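Local coordinates for purine-binding protein BAB2_0673 (Brucella melitensis biovar Abortus, PDB 3S99) that binds adenine, probably also other purines such as guanine, and may form part of an ABC-type uptake system for them, at residues 40-45 against 130-135; 136-141 against 285-290; 160-165 against 213-218. All coordinates share one frame; numbering follows the deposited sequence.

Contact 1: 40-45 against 130-135; sequences FGWTYQ and ARFYEG. With ADE (adenine), chain T.
Trp42 and Phe132 carry this contact, and it is small: together they bury 66 Å² on the two sides. The aromatic part comes first. The six-membered ring of Trp42 and the ring of Phe132 have centroids 5.9 Å apart and planes inclined at 63°, an oblique meeting that is neither a stack nor an edge-to-face pair. Its closest point lies between Trp42 CZ3 and Phe132 CZ, at 3.8 Å, where the Phe132 ring end lies at the edge of the indole and near its plane. Trp42 reaches this far because its CG is anti to the backbone N (chi1 172°), which carries the indole out from the first turn of its helix. Phe132 also packs on Glu162 and Asp253.

The ligand contact uses a different surface of the same indole. Adenine lies over one face, its N1 3.3 Å above the indole plane, and the purine follows the length of the ring system: Trp42 NE1 is 3.3 Å from adenine C2, and Trp42 CE3 is 3.4 Å from adenine N6. Phe132 therefore abuts the rim while the base occupies a face.

Polar support comes from outside: Trp42 NE1 is hydrogen-bonded to Thr93 O, which restrains rotation of the indole. Gly41 is the N-cap of helix 42-57, and Phe132 lies just beyond strand 125-130, where the chain leaves the first sheet. An aromatic wall at such a position is consistent with the interlobe cleft of a periplasmic-binding-protein-like fold, here holding adenine.

Contact 2: 136-141 against 285-290; sequences RYVQGV and VKMAPF
The nearest CA atoms across helical segment 136-141 and segment 285-290 are those of Val138 and Met287, 8.4 Å apart, so the two segments meet through their side chains alone. Some 162 Å² is buried in all, the greater part of it belonging to Met287 and Val138.

The meeting point is the terminal methyl of Met287. Its CB is directed at the helix, and the chain then bends twice (chi2 -51°, chi3 -69°), which folds CE back so that it lies against two neighbouring helical residues. Met287 CE is 4.1 Å from Val138 CB, the two side chains sliding past each other in opposite directions. The same methyl, Met287 CE, also comes to 3.8 Å from Gln139 CG. Gln139 crosses the methionine obliquely, and its extension beyond CG brings the amide oxygen OE1 within 3.9 Å of Met287 CE as well.

Phe290 adds a second, lighter touch. The CG1 methyl of Val138 comes within 4.3 Å of Phe290 CE1, approaching the ring obliquely.

Strand 285-287 is the outermost strand of the mixed sheet and runs antiparallel to strand 247-253, whose Thr249 touches both Met287 and Phe290, while Val251 touches Gln139. Helix 295-310 packs on Phe290 from elsewhere in the fold. Helix 132-146 thus packs on side chains of the last two strands of this sheet.

All the pairs between the segments are van der Waals contacts made mostly by carbon atoms, so cohesion between these segments probably rests on the fit of methyl and methylene surfaces, without directional polar bonds to set the alignment.

Contact 3: 160-165 against 213-218; sequences VPEVVQ and TQHTDS. With ADE (adenine), chain T.
Glu162 OE2 stands between two partners: His215 NE2 donates to it in a hydrogen bond of 2.9 Å with an N-H...O angle of 160°, and adenine N7 lies 2.7 Å from the same Glu162 OE2. The histidine bond comes to the anti side of the carboxylate, 22° out of its plane, yet almost exactly in the plane of the imidazole. Glu162 reaches across because its chain is extended all the way from CA to the carboxylate; the Glu162 and His215 side chains cross at about a right angle, and their flat groups are inclined at 38°.

The ring is held on three sides. Over one face, Val163 CG2 sits 3.7 Å from the ring centroid and nearly on its normal, a CH-pi contact. At the other ring nitrogen, His215 ND1 meets a water in the ring plane at 2.6 Å, and that water donates to Val163 O at 3.0 Å; the imidazole orientation is thereby fixed from both nitrogens.

Helix 161-175 follows strand 151-156, and His215 comes directly after strand 211-214. Strands 151-156 and 211-214, parallel neighbours in the mixed sheet, thus deliver their C-terminal loops to the ligand, as in periplasmic-binding-protein-like lobes.

Asp217, another adenine-binding residue, meets the base at a different point: its OD1 is 2.7 Å from adenine N1. Its loop is shaped by Gln214 NE2, which gives one hydrogen bond to Thr216 O (2.8 Å), from above the carbonyl plane, and another to Ser218 O (2.8 Å), within that carbonyl's plane.

In the fold
From the N terminus, contact 1 joins the start of helix 42-57 to the start of helix 132-146, closing a loop that holds most of the first sheet. Contact 2 opens at once, on the following turns of helix 132-146, and closes only at edge strand 285-287. Contact 3 falls within that long span, pairing helix 161-175 with the end of strand 211-214. Contacts 1 and 2 are therefore in series, and 3 lies within 2; none cross. Helix 132-146 links them: Tyr133 touches Gln165, Gly135 meets Met287, and Arg136 bonds Gln214 O. Contacts 1 and 3 both reach adenine between the lobes, whereas contact 2 lies away from it.

Contact 1: 40-45 against 130-135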
loop_
_atom_site.group_PDB
_atom_site.type_symbol
_atom_site.label_atom_id
_atom_site.label_comp_id
_atom_site.label_asym_id
_atom_site.label_seq_id
_atom_site.Cartn_x
_atom_site.Cartn_y
_atom_site.Cartn_z
ATOM N N PHE A 40 -12.469 3.566 -4.391
ATOM C CA PHE A 40 -12.428 4.295 -3.118
ATOM C C PHE A 40 -11.321 3.788 -2.183
ATOM O O PHE A 40 -11.448 3.861 -0.961
ATOM C CB PHE A 40 -13.801 4.351 -2.432
ATOM C CG PHE A 40 -14.743 5.301 -3.089
ATOM C CD1 PHE A 40 -14.629 6.667 -2.867
ATOM C CD2 PHE A 40 -15.690 4.852 -3.981
ATOM C CE1 PHE A 40 -15.484 7.569 -3.504
ATOM C CE2 PHE A 40 -16.555 5.749 -4.633
ATOM C CZ PHE A 40 -16.449 7.105 -4.394
ATOM N N GLY A 41 -10.237 3.306 -2.796
ATOM C CA GLY A 41 -9.052 2.789 -2.095
ATOM C C GLY A 41 -7.800 3.204 -2.850
ATOM O O GLY A 41 -7.496 4.393 -2.949
ATOM N N TRP A 42 -7.103 2.218 -3.412
ATOM C CA TRP A 42 -5.784 2.414 -4.009
ATOM C C TRP A 42 -5.805 3.363 -5.180
ATOM O O TRP A 42 -5.055 4.318 -5.208
ATOM C CB TRP A 42 -5.230 1.074 -4.499
ATOM C CG TRP A 42 -3.960 1.204 -5.295
ATOM C CD1 TRP A 42 -3.825 1.274 -6.660
ATOM C CD2 TRP A 42 -2.652 1.316 -4.750
ATOM N NE1 TRP A 42 -2.477 1.373 -6.996
ATOM C CE2 TRP A 42 -1.745 1.430 -5.834
ATOM C CE3 TRP A 42 -2.150 1.285 -3.443
ATOM C CZ2 TRP A 42 -0.354 1.531 -5.644
ATOM C CZ3 TRP A 42 -0.767 1.438 -3.248
ATOM C CH2 TRP A 42 0.113 1.549 -4.344
ATOM N N THR A 43 -6.623 3.085 -6.195
ATOM C CA THR A 43 -6.610 3.951 -7.381
ATOM C C THR A 43 -7.204 5.331 -7.034
ATOM O O THR A 43 -6.731 6.388 -7.489
ATOM C CB THR A 43 -7.310 3.299 -8.565
ATOM O OG1 THR A 43 -6.444 2.277 -9.096
ATOM C CG2 THR A 43 -7.618 4.350 -9.660
ATOM N N TYR A 44 -8.215 5.317 -6.176
ATOM C CA TYR A 44 -8.854 6.545 -5.713
ATOM C C TYR A 44 -7.833 7.509 -5.077
ATOM O O TYR A 44 -7.841 8.693 -5.372
ATOM C CB TYR A 44 -9.925 6.175 -4.702
ATOM C CG TYR A 44 -10.573 7.331 -3.997
ATOM C CD1 TYR A 44 -11.489 8.146 -4.659
ATOM C CD2 TYR A 44 -10.310 7.593 -2.646
ATOM C CE1 TYR A 44 -12.128 9.213 -3.986
ATOM C CE2 TYR A 44 -10.939 8.653 -1.972
ATOM C CZ TYR A 44 -11.837 9.442 -2.643
ATOM O OH TYR A 44 -12.430 10.488 -2.012
ATOM N N GLN A 45 -6.987 6.991 -4.182
ATOM C CA GLN A 45 -5.925 7.787 -3.561
ATOM C C GLN A 45 -4.950 8.341 -4.594
ATOM O O GLN A 45 -4.535 9.485 -4.502
ATOM C CB GLN A 45 -5.108 6.964 -2.569
ATOM C CG GLN A 45 -5.461 7.005 -1.109
ATOM C CD GLN A 45 -5.893 8.333 -0.523
ATOM O OE1 GLN A 45 -7.077 8.585 -0.413
ATOM N NE2 GLN A 45 -4.946 9.145 -0.090
ATOM N N ALA A 130 6.579 3.201 -1.054
ATOM C CA ALA A 130 6.168 3.612 0.288
ATOM C C ALA A 130 6.329 2.444 1.221
ATOM O O ALA A 130 6.001 1.320 0.849
ATOM C CB ALA A 130 4.708 4.077 0.316
ATOM N N ARG A 131 6.798 2.706 2.441
ATOM C CA ARG A 131 6.890 1.663 3.455
ATOM C C ARG A 131 5.512 1.391 4.081
ATOM O O ARG A 131 5.301 1.672 5.276
ATOM C CB ARG A 131 7.865 2.073 4.556
ATOM C CG ARG A 131 9.274 2.320 4.067
ATOM C CD ARG A 131 10.258 2.513 5.223
ATOM N NE ARG A 131 11.578 2.858 4.710
ATOM C CZ ARG A 131 12.526 1.996 4.352
ATOM N NH1 ARG A 131 12.356 0.694 4.492
ATOM N NH2 ARG A 131 13.680 2.444 3.846
ATOM N N PHE A 132 4.585 0.851 3.281
ATOM C CA PHE A 132 3.249 0.576 3.781
ATOM C C PHE A 132 3.248 -0.302 5.048
ATOM O O PHE A 132 2.379 -0.189 5.892
ATOM C CB PHE A 132 2.403 -0.147 2.741
ATOM C CG PHE A 132 2.443 0.461 1.360
ATOM C CD1 PHE A 132 1.772 1.634 1.081
ATOM C CD2 PHE A 132 3.134 -0.159 0.338
ATOM C CE1 PHE A 132 1.794 2.164 -0.181
ATOM C CE2 PHE A 132 3.139 0.373 -0.949
ATOM C CZ PHE A 132 2.469 1.548 -1.192
ATOM N N TYR A 133 4.215 -1.189 5.152
ATOM C CA TYR A 133 4.328 -2.124 6.279
ATOM C C TYR A 133 4.494 -1.399 7.628
ATOM O O TYR A 133 4.279 -2.005 8.685
ATOM C CB TYR A 133 5.482 -3.116 6.036
ATOM C CG TYR A 133 6.855 -2.473 6.141
ATOM C CD1 TYR A 133 7.570 -2.118 5.017
ATOM C CD2 TYR A 133 7.413 -2.186 7.385
ATOM C CE1 TYR A 133 8.827 -1.500 5.129
ATOM C CE2 TYR A 133 8.649 -1.566 7.498
ATOM C CZ TYR A 133 9.347 -1.241 6.361
ATOM O OH TYR A 133 10.548 -0.614 6.514
ATOM N N GLU A 134 4.844 -0.117 7.611
ATOM C CA GLU A 134 4.905 0.649 8.838
ATOM C C GLU A 134 3.507 0.834 9.411
ATOM O O GLU A 134 3.302 0.629 10.598
ATOM C CB GLU A 134 5.605 1.990 8.631
ATOM C CG GLU A 134 7.107 1.866 8.395
ATOM C CD GLU A 134 7.821 3.222 8.222
ATOM O OE1 GLU A 134 7.146 4.206 7.916
ATOM O OE2 GLU A 134 9.064 3.298 8.388
ATOM N N GLY A 135 2.531 1.130 8.541
ATOM C CA GLY A 135 1.127 1.211 8.922
ATOM C C GLY A 135 0.580 -0.129 9.340
ATOM O O GLY A 135 -0.242 -0.212 10.238
HETATM N N9 ADE T . 1.104 -1.907 -6.771
HETATM C C8 ADE T . 1.773 -1.942 -5.567
HETATM N N7 ADE T . 1.001 -1.978 -4.508
HETATM C C5 ADE T . -0.257 -1.972 -5.120
HETATM C C6 ADE T . -1.495 -2.004 -4.540
HETATM N N6 ADE T . -1.536 -2.015 -3.200
HETATM N N1 ADE T . -2.594 -1.987 -5.363
HETATM C C2 ADE T . -2.409 -1.959 -6.694
HETATM N N3 ADE T . -1.260 -1.930 -7.369
HETATM C C4 ADE T . -0.229 -1.937 -6.493
#

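Contact 2: 136-141 against 285-290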
loop_
_atom_site.group_PDB
_atom_site.type_symbol
_atom_site.label_atom_id
_atom_site.label_comp_id
_atom_site.label_asym_id
_atom_site.label_seq_id
_atom_site.Cartn_x
_atom_site.Cartn_y
_atom_site.Cartn_z
ATOM N N ARG A 136 1.026 -1.194 8.695
ATOM C CA ARG A 136 0.562 -2.518 9.050
ATOM C C ARG A 136 0.909 -2.854 10.506
ATOM O O ARG A 136 0.156 -3.557 11.183
ATOM C CB ARG A 136 1.211 -3.555 8.154
ATOM C CG ARG A 136 0.793 -3.457 6.694
ATOM C CD ARG A 136 -0.584 -4.001 6.498
ATOM N NE ARG A 136 -0.951 -3.944 5.081
ATOM C CZ ARG A 136 -2.150 -4.190 4.593
ATOM N NH1 ARG A 136 -3.165 -4.490 5.378
ATOM N NH2 ARG A 136 -2.329 -4.119 3.281
ATOM N N TYR A 137 2.057 -2.380 10.975
ATOM C CA TYR A 137 2.497 -2.707 12.316
ATOM C C TYR A 137 1.547 -2.118 13.328
ATOM O O TYR A 137 1.081 -2.820 14.221
ATOM C CB TYR A 137 3.926 -2.236 12.552
ATOM C CG TYR A 137 4.506 -2.705 13.852
ATOM C CD1 TYR A 137 4.410 -1.912 14.992
ATOM C CD2 TYR A 137 5.170 -3.932 13.947
ATOM C CE1 TYR A 137 4.950 -2.313 16.173
ATOM C CE2 TYR A 137 5.738 -4.330 15.121
ATOM C CZ TYR A 137 5.614 -3.531 16.227
ATOM O OH TYR A 137 6.143 -3.928 17.406
ATOM N N VAL A 138 1.224 -0.840 13.159
ATOM C CA VAL A 138 0.243 -0.180 13.962
ATOM C C VAL A 138 -1.105 -0.898 13.945
ATOM O O VAL A 138 -1.720 -1.098 14.981
ATOM C CB VAL A 138 0.002 1.275 13.490
ATOM C CG1 VAL A 138 -0.891 1.965 14.467
ATOM C CG2 VAL A 138 1.316 2.028 13.318
ATOM N N GLN A 139 -1.565 -1.318 12.753
ATOM C CA GLN A 139 -2.823 -2.038 12.691
ATOM C C GLN A 139 -2.756 -3.359 13.446
ATOM O O GLN A 139 -3.757 -3.814 13.993
ATOM C CB GLN A 139 -3.271 -2.234 11.206
ATOM C CG GLN A 139 -3.504 -0.893 10.533
ATOM C CD GLN A 139 -4.082 -0.901 9.127
ATOM O OE1 GLN A 139 -4.674 0.098 8.730
ATOM N NE2 GLN A 139 -3.880 -1.983 8.356
ATOM N N GLY A 140 -1.602 -4.013 13.439
ATOM C CA GLY A 140 -1.455 -5.285 14.118
ATOM C C GLY A 140 -1.574 -5.085 15.618
ATOM O O GLY A 140 -2.247 -5.856 16.316
ATOM N N VAL A 141 -0.936 -4.025 16.115
ATOM C CA VAL A 141 -1.043 -3.668 17.531
ATOM C C VAL A 141 -2.523 -3.486 17.890
ATOM O O VAL A 141 -3.006 -4.031 18.883
ATOM C CB VAL A 141 -0.242 -2.403 17.852
ATOM C CG1 VAL A 141 -0.545 -1.926 19.277
ATOM C CG2 VAL A 141 1.271 -2.671 17.664
ATOM N N VAL A 285 3.449 7.820 4.043
ATOM C CA VAL A 285 2.452 6.973 4.658
ATOM C C VAL A 285 2.026 7.597 5.993
ATOM O O VAL A 285 2.875 8.053 6.766
ATOM C CB VAL A 285 3.040 5.538 4.887
ATOM C CG1 VAL A 285 2.079 4.685 5.734
ATOM C CG2 VAL A 285 3.310 4.892 3.540
ATOM N N LYS A 286 0.722 7.604 6.253
ATOM C CA LYS A 286 0.143 8.125 7.496
ATOM C C LYS A 286 -1.012 7.215 7.931
ATOM O O LYS A 286 -1.648 6.585 7.085
ATOM C CB LYS A 286 -0.399 9.561 7.273
ATOM N N MET A 287 -1.328 7.184 9.228
ATOM C CA MET A 287 -2.547 6.505 9.677
ATOM C C MET A 287 -3.754 7.429 9.574
ATOM O O MET A 287 -3.649 8.606 9.869
ATOM C CB MET A 287 -2.406 6.029 11.119
ATOM C CG MET A 287 -1.272 5.016 11.337
ATOM S SD MET A 287 -1.273 3.638 10.224
ATOM C CE MET A 287 -2.764 2.821 10.818
ATOM N N ALA A 288 -4.904 6.873 9.202
ATOM C CA ALA A 288 -6.179 7.570 9.324
ATOM C C ALA A 288 -6.500 7.800 10.799
ATOM O O ALA A 288 -5.837 7.229 11.656
ATOM C CB ALA A 288 -7.267 6.761 8.673
ATOM N N PRO A 289 -7.498 8.668 11.116
ATOM C CA PRO A 289 -7.824 8.765 12.528
ATOM C C PRO A 289 -8.166 7.404 13.131
ATOM O O PRO A 289 -8.629 6.509 12.426
ATOM C CB PRO A 289 -9.027 9.713 12.558
ATOM C CG PRO A 289 -8.796 10.620 11.368
ATOM C CD PRO A 289 -8.184 9.695 10.316
ATOM N N PHE A 290 -7.918 7.292 14.430
ATOM C CA PHE A 290 -8.175 6.097 15.207
ATOM C C PHE A 290 -9.581 6.166 15.801
ATOM O O PHE A 290 -9.851 6.972 16.683
ATOM C CB PHE A 290 -7.111 5.975 16.306
ATOM C CG PHE A 290 -5.700 5.952 15.779
ATOM C CD1 PHE A 290 -5.297 4.953 14.911
ATOM C CD2 PHE A 290 -4.780 6.940 16.134
ATOM C CE1 PHE A 290 -4.007 4.921 14.411
ATOM C CE2 PHE A 290 -3.489 6.903 15.662
ATOM C CZ PHE A 290 -3.087 5.894 14.808
#

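Contact 3: 160-165 against 213-218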
loop_
_atom_site.group_PDB
_atom_site.type_symbol
_atom_site.label_atom_id
_atom_site.label_comp_id
_atom_site.label_asym_id
_atom_site.label_seq_id
_atom_site.Cartn_x
_atom_site.Cartn_y
_atom_site.Cartn_z
ATOM N N VAL A 160 3.388 -10.848 -3.915
ATOM C CA VAL A 160 4.641 -10.187 -4.212
ATOM C C VAL A 160 5.266 -9.714 -2.889
ATOM O O VAL A 160 4.567 -9.623 -1.866
ATOM C CB VAL A 160 4.420 -9.034 -5.182
ATOM C CG1 VAL A 160 3.936 -9.593 -6.584
ATOM C CG2 VAL A 160 3.445 -8.010 -4.558
ATOM N N PRO A 161 6.569 -9.351 -2.901
ATOM C CA PRO A 161 7.206 -8.995 -1.630
ATOM C C PRO A 161 6.508 -7.880 -0.843
ATOM O O PRO A 161 6.424 -7.968 0.375
ATOM C CB PRO A 161 8.625 -8.569 -2.051
ATOM C CG PRO A 161 8.883 -9.354 -3.327
ATOM C CD PRO A 161 7.525 -9.328 -4.021
ATOM N N GLU A 162 5.982 -6.864 -1.506
ATOM C CA GLU A 162 5.208 -5.822 -0.789
ATOM C C GLU A 162 4.078 -6.404 0.096
ATOM O O GLU A 162 3.853 -5.945 1.238
ATOM C CB GLU A 162 4.603 -4.806 -1.761
ATOM C CG GLU A 162 3.718 -3.731 -1.103
ATOM C CD GLU A 162 3.069 -2.820 -2.114
ATOM O OE1 GLU A 162 3.784 -2.413 -3.061
ATOM O OE2 GLU A 162 1.857 -2.513 -1.975
ATOM N N VAL A 163 3.399 -7.422 -0.419
ATOM C CA VAL A 163 2.284 -8.020 0.313
ATOM C C VAL A 163 2.781 -8.916 1.444
ATOM O O VAL A 163 2.216 -8.875 2.552
ATOM C CB VAL A 163 1.331 -8.767 -0.643
ATOM C CG1 VAL A 163 0.160 -9.365 0.136
ATOM C CG2 VAL A 163 0.836 -7.802 -1.733
ATOM N N VAL A 164 3.850 -9.679 1.190
ATOM C CA VAL A 164 4.452 -10.507 2.220
ATOM C C VAL A 164 4.985 -9.637 3.372
ATOM O O VAL A 164 4.771 -9.955 4.533
ATOM C CB VAL A 164 5.595 -11.383 1.709
ATOM C CG1 VAL A 164 6.153 -12.213 2.846
ATOM C CG2 VAL A 164 5.125 -12.303 0.573
ATOM N N GLN A 165 5.688 -8.555 3.047
ATOM C CA GLN A 165 6.068 -7.574 4.055
ATOM C C GLN A 165 4.889 -7.161 4.950
ATOM O O GLN A 165 5.021 -7.089 6.160
ATOM C CB GLN A 165 6.603 -6.304 3.410
ATOM C CG GLN A 165 7.942 -6.405 2.636
ATOM C CD GLN A 165 8.144 -5.120 1.810
ATOM O OE1 GLN A 165 7.579 -4.076 2.164
ATOM N NE2 GLN A 165 8.894 -5.203 0.701
ATOM N N THR A 213 -8.826 -7.248 7.350
ATOM C CA THR A 213 -7.877 -6.358 6.752
ATOM C C THR A 213 -7.501 -6.895 5.388
ATOM O O THR A 213 -7.670 -8.102 5.111
ATOM C CB THR A 213 -6.599 -6.257 7.646
ATOM O OG1 THR A 213 -5.798 -5.150 7.205
ATOM C CG2 THR A 213 -5.816 -7.513 7.557
ATOM N N GLN A 214 -6.915 -6.042 4.568
ATOM C CA GLN A 214 -6.678 -6.400 3.152
ATOM C C GLN A 214 -5.457 -5.757 2.528
ATOM O O GLN A 214 -4.998 -4.717 2.989
ATOM C CB GLN A 214 -7.885 -6.017 2.302
ATOM C CG GLN A 214 -7.955 -4.522 2.026
ATOM C CD GLN A 214 -9.268 -4.099 1.473
ATOM O OE1 GLN A 214 -10.329 -4.411 2.046
ATOM N NE2 GLN A 214 -9.230 -3.353 0.368
ATOM N N HIS A 215 -4.957 -6.381 1.455
ATOM C CA HIS A 215 -4.018 -5.725 0.542
ATOM C C HIS A 215 -4.548 -5.646 -0.892
ATOM O O HIS A 215 -3.783 -5.559 -1.858
ATOM C CB HIS A 215 -2.681 -6.441 0.572
ATOM C CG HIS A 215 -1.509 -5.561 0.269
ATOM N ND1 HIS A 215 -0.376 -5.538 1.063
ATOM C CD2 HIS A 215 -1.259 -4.724 -0.771
ATOM C CE1 HIS A 215 0.505 -4.701 0.538
ATOM N NE2 HIS A 215 0.007 -4.212 -0.586
ATOM N N THR A 216 -5.872 -5.673 -1.020
ATOM C CA THR A 216 -6.550 -5.390 -2.286
ATOM C C THR A 216 -7.055 -3.933 -2.268
ATOM O O THR A 216 -6.954 -3.230 -1.242
ATOM C CB THR A 216 -7.694 -6.370 -2.473
ATOM O OG1 THR A 216 -8.598 -6.266 -1.348
ATOM C CG2 THR A 216 -7.128 -7.827 -2.615
ATOM N N ASP A 217 -7.586 -3.482 -3.399
ATOM C CA ASP A 217 -7.723 -2.047 -3.708
ATOM C C ASP A 217 -9.055 -1.406 -3.345
ATOM O O ASP A 217 -9.157 -0.179 -3.291
ATOM C CB ASP A 217 -7.457 -1.838 -5.213
ATOM C CG ASP A 217 -5.983 -2.065 -5.599
ATOM O OD1 ASP A 217 -5.153 -2.319 -4.671
ATOM O OD2 ASP A 217 -5.648 -1.949 -6.827
ATOM N N SER A 218 -10.089 -2.216 -3.111
ATOM C CA SER A 218 -11.440 -1.668 -3.084
ATOM C C SER A 218 -12.053 -1.652 -1.696
ATOM O O SER A 218 -11.534 -2.266 -0.761
ATOM C CB SER A 218 -12.381 -2.437 -4.039
ATOM O OG SER A 218 -12.957 -3.531 -3.366
HETATM N N9 ADE T . 1.104 -1.907 -6.771
HETATM C C8 ADE T . 1.773 -1.942 -5.567
HETATM N N7 ADE T . 1.001 -1.978 -4.508
HETATM C C5 ADE T . -0.257 -1.972 -5.120
HETATM C C6 ADE T . -1.495 -2.004 -4.540
HETATM N N6 ADE T . -1.536 -2.015 -3.200
HETATM N N1 ADE T . -2.594 -1.987 -5.363
HETATM C C2 ADE T . -2.409 -1.959 -6.694
HETATM N N3 ADE T . -1.260 -1.930 -7.369
HETATM C C4 ADE T . -0.229 -1.937 -6.493
HETATM O O HOH W 1 0.004 -7.032 3.215
#